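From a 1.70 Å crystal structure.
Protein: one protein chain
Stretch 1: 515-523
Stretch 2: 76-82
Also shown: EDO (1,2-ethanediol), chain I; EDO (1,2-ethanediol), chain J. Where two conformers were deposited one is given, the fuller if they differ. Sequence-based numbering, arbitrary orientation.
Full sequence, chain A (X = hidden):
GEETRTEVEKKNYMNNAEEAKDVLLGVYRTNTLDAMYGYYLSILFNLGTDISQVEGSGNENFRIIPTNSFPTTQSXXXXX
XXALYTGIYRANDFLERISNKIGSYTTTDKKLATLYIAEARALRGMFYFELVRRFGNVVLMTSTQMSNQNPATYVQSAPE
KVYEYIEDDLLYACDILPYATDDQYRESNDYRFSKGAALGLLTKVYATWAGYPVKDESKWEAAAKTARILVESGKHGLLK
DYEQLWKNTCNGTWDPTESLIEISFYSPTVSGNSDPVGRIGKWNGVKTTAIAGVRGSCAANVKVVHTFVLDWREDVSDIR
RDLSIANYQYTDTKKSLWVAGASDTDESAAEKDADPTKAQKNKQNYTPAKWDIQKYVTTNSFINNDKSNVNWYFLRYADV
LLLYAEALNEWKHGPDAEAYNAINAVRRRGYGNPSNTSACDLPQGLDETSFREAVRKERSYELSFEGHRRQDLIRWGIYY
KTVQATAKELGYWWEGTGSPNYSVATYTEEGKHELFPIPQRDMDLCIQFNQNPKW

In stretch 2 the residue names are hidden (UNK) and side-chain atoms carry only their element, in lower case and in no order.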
# COMPACT_ATOMS: atom_id res chain seq x y z
N LEU A 515 -1.50 -13.65 -9.68
CA LEU A 515 -0.53 -12.77 -10.35
C LEU A 515 -1.19 -11.95 -11.41
O LEU A 515 -2.25 -12.34 -11.95
CB LEU A 515 0.53 -13.59 -11.07
CG LEU A 515 1.48 -14.39 -10.17
CD1 LEU A 515 2.32 -15.35 -11.05
CD2 LEU A 515 2.40 -13.47 -9.31
N PHE A 516 -0.58 -10.82 -11.72
CA PHE A 516 -0.93 -10.08 -12.93
C PHE A 516 -0.18 -10.72 -14.08
O PHE A 516 0.84 -11.42 -13.87
CB PHE A 516 -0.59 -8.59 -12.80
CG PHE A 516 -1.73 -7.74 -12.20
CD1 PHE A 516 -2.62 -8.28 -11.28
CD2 PHE A 516 -1.85 -6.40 -12.50
CE1 PHE A 516 -3.65 -7.50 -10.71
CE2 PHE A 516 -2.84 -5.61 -11.93
CZ PHE A 516 -3.76 -6.17 -11.06
N PRO A 517 -0.69 -10.57 -15.30
CA PRO A 517 0.03 -11.12 -16.43
C PRO A 517 1.28 -10.30 -16.72
O PRO A 517 1.34 -9.11 -16.39
CB PRO A 517 -0.95 -10.91 -17.60
CG PRO A 517 -1.73 -9.63 -17.21
CD PRO A 517 -1.85 -9.76 -15.71
N ILE A 518 2.24 -10.92 -17.39
CA ILE A 518 3.37 -10.18 -17.91
C ILE A 518 2.71 -9.38 -19.05
O ILE A 518 1.94 -9.95 -19.80
CB ILE A 518 4.42 -11.12 -18.50
CG1 ILE A 518 4.90 -12.13 -17.44
CG2 ILE A 518 5.57 -10.30 -19.10
CD1 ILE A 518 5.42 -11.55 -16.14
N PRO A 519 2.94 -8.07 -19.14
CA PRO A 519 2.23 -7.32 -20.19
C PRO A 519 2.44 -7.89 -21.59
O PRO A 519 3.55 -8.29 -21.97
CB PRO A 519 2.79 -5.90 -20.07
CG PRO A 519 3.31 -5.80 -18.68
CD PRO A 519 3.79 -7.19 -18.32
N GLN A 520 1.37 -7.93 -22.36
CA GLN A 520 1.46 -8.50 -23.69
C GLN A 520 2.51 -7.80 -24.55
O GLN A 520 3.21 -8.45 -25.31
CB GLN A 520 0.11 -8.44 -24.40
CG GLN A 520 0.08 -9.25 -25.68
CD GLN A 520 0.30 -10.73 -25.40
OE1 GLN A 520 -0.32 -11.30 -24.51
NE2 GLN A 520 1.19 -11.37 -26.19
N ARG A 521 2.61 -6.48 -24.44
CA ARG A 521 3.59 -5.73 -25.21
C ARG A 521 4.99 -6.27 -24.96
O ARG A 521 5.77 -6.42 -25.88
CB ARG A 521 3.59 -4.25 -24.84
CG ARG A 521 4.66 -3.43 -25.60
CD ARG A 521 4.92 -2.04 -24.97
NE ARG A 521 6.20 -1.44 -25.42
CZ ARG A 521 7.38 -1.50 -24.77
NH1 ARG A 521 7.54 -2.13 -23.60
NH2 ARG A 521 8.44 -0.90 -25.31
N ASP A 522 5.30 -6.56 -23.69
CA ASP A 522 6.61 -7.10 -23.33
C ASP A 522 6.79 -8.54 -23.73
O ASP A 522 7.87 -8.93 -24.20
CB ASP A 522 6.89 -6.84 -21.84
CG ASP A 522 6.82 -5.37 -21.52
OD1 ASP A 522 7.84 -4.67 -21.71
OD2 ASP A 522 5.74 -4.84 -21.22
N MSE A 523 5.74 -9.34 -23.64
CA MSE A 523 5.77 -10.71 -24.14
C MSE A 523 6.14 -10.71 -25.62
O MSE A 523 7.00 -11.50 -26.06
CB MSE A 523 4.38 -11.37 -23.99
CG MSE A 523 3.96 -11.64 -22.55
SE MSE A 523 5.08 -12.99 -21.69
CE MSE A 523 5.10 -14.31 -23.00
N UNK A 76 -3.13 -0.43 -18.21
CA UNK A 76 -2.66 -0.04 -16.89
C UNK A 76 -1.58 -0.96 -16.35
O UNK A 76 -0.64 -0.50 -15.69
o UNK A 76 -6.93 1.45 -17.30
o UNK A 76 -5.81 -0.38 -17.85
c UNK A 76 -4.87 1.10 -16.18
c UNK A 76 -3.81 0.03 -15.88
c UNK A 76 -5.94 0.68 -17.19
N UNK A 77 -1.71 -2.26 -16.65
CA UNK A 77 -0.77 -3.26 -16.23
C UNK A 77 0.58 -2.98 -16.88
O UNK A 77 1.61 -2.94 -16.20
c UNK A 77 -1.27 -4.66 -16.55
c UNK A 77 -2.62 -4.92 -15.80
c UNK A 77 -0.21 -5.69 -16.18
N UNK A 78 0.58 -2.76 -18.20
CA UNK A 78 1.82 -2.42 -18.90
C UNK A 78 2.42 -1.12 -18.34
O UNK A 78 3.65 -1.01 -18.20
c UNK A 78 1.59 -2.30 -20.40
c UNK A 78 3.40 -0.68 -21.28
n UNK A 78 2.51 0.27 -21.09
o UNK A 78 4.59 -0.42 -21.53
c UNK A 78 2.90 -2.11 -21.22
N UNK A 79 1.59 -0.14 -18.01
CA UNK A 79 2.12 1.12 -17.50
C UNK A 79 2.84 0.98 -16.16
O UNK A 79 3.87 1.63 -15.93
c UNK A 79 -0.81 3.44 -18.67
n UNK A 79 -1.07 4.21 -19.72
c UNK A 79 0.46 2.60 -18.75
o UNK A 79 -1.54 3.39 -17.69
c UNK A 79 0.98 2.14 -17.39
N UNK A 80 2.31 0.14 -15.27
CA UNK A 80 2.95 -0.09 -13.98
C UNK A 80 4.25 -0.87 -14.16
O UNK A 80 5.27 -0.52 -13.55
c UNK A 80 2.74 -1.11 -11.72
c UNK A 80 2.01 -0.75 -12.99
o UNK A 80 0.96 0.16 -12.67
N UNK A 81 4.22 -1.89 -15.02
CA UNK A 81 5.43 -2.65 -15.32
C UNK A 81 6.52 -1.67 -15.78
O UNK A 81 7.64 -1.68 -15.26
c UNK A 81 7.73 -6.19 -17.41
c UNK A 81 6.69 -5.79 -16.54
c UNK A 81 6.29 -6.66 -15.53
c UNK A 81 6.94 -7.89 -15.41
c UNK A 81 7.95 -8.24 -16.30
c UNK A 81 6.27 -4.48 -16.94
c UNK A 81 5.14 -3.72 -16.36
c UNK A 81 8.37 -7.40 -17.29
c UNK A 81 7.03 -4.15 -18.03
n UNK A 81 7.93 -5.17 -18.31
N UNK A 82 6.18 -0.81 -16.74
CA UNK A 82 7.11 0.18 -17.28
C UNK A 82 7.56 1.17 -16.21
O UNK A 82 8.73 1.52 -16.16
c UNK A 82 6.49 0.92 -18.49
C1 EDO I . 12.08 -4.95 -19.55
O1 EDO I . 11.48 -3.67 -19.40
C2 EDO I . 11.17 -5.99 -18.98
O2 EDO I . 10.24 -6.44 -19.98
C1 EDO J . 10.75 -5.05 -23.71
O1 EDO J . 10.31 -5.24 -22.35
C2 EDO J . 11.27 -3.64 -23.89
O2 EDO J . 12.16 -3.33 -22.83

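Position 76 carries three carbons in an unbranched run, the third holding two oxygens: a carboxylate. Its side chain reaches nothing on stretch 1, so the contact does not read it. It is Glu76.

Position 77 has three carbons, one bearing the other two, a fork at CB with no polar atom. It points toward stretch 1 and is buried among Phe516, Pro517 and Pro519. This is Val77. Its CG2 lies 3.7 Å from Phe516 CD2, while its CG1 is 4.3 Å from Pro517 CG and also 4.3 Å from Pro519 CG, so a short forked side chain fits among three rings.

At position 78 three carbons run in line, the third carrying one oxygen and one nitrogen, an amide. It packs against Pro519 and also meets Arg521 and Asp522. Element and count give Gln78. Its CA is 5.1 Å from Pro519 CA, the nearest pair across the stretches, and its CB is 3.8 Å from Pro519 CB. With chi1 t, the chain lies beside the start of the opposing helix: Gln78 CG is 3.9 Å from Asp522 OD2 and Gln78 OE1 3.8 Å from Arg521 CD, packing rather than polar pairing.

Position 79 has the same atoms, three carbons ending in one oxygen and one nitrogen, but points away from stretch 1. Gln79 uses its OE1 elsewhere in the structure.

Position 80 shows one carbon carrying an oxygen and a carbon. This is Thr80, buried yet out of contact, its hydroxyl also bonded elsewhere.

Position 81 has one carbon leading into fused five- and six-membered rings of eight carbons and one nitrogen, an indole, and touches Ile518, Pro519 and Asp522. Trp81 lays one face under Pro519, whose CD sits 4.0 Å from the centroid of the five-membered ring; Ile518 CD1 reaches Trp81 CZ3 at 4.0 Å. Trp81 NE1 gives a weak hydrogen bond to O2 of the chain I ethanediol at 3.1 Å.

Position 82 holds a single carbon and touches nothing on stretch 1; it is Ala82.

The rule is a helical stripe: positions 77, 78 and 81, on one side of a helix whose Trp81 N bonds Val77 O at 3.1 Å, meet a proline-rich loop. Pro519, the N-cap of the next helix, is the hub, its CG 3.6 Å from Trp81 CB. No clear hydrogen bond crosses directly; shape and apolar packing carry the fit. Polar groups gather beside the indole, where Asp522 OD1 takes a salt bridge from Arg521 NH1 at 3.2 Å and a hydrogen bond from O1 of the chain J ethanediol at 2.6 Å, while Asp522 OD2 is buried without a partner.

Stretch 2 (76-82) EVQQTWA
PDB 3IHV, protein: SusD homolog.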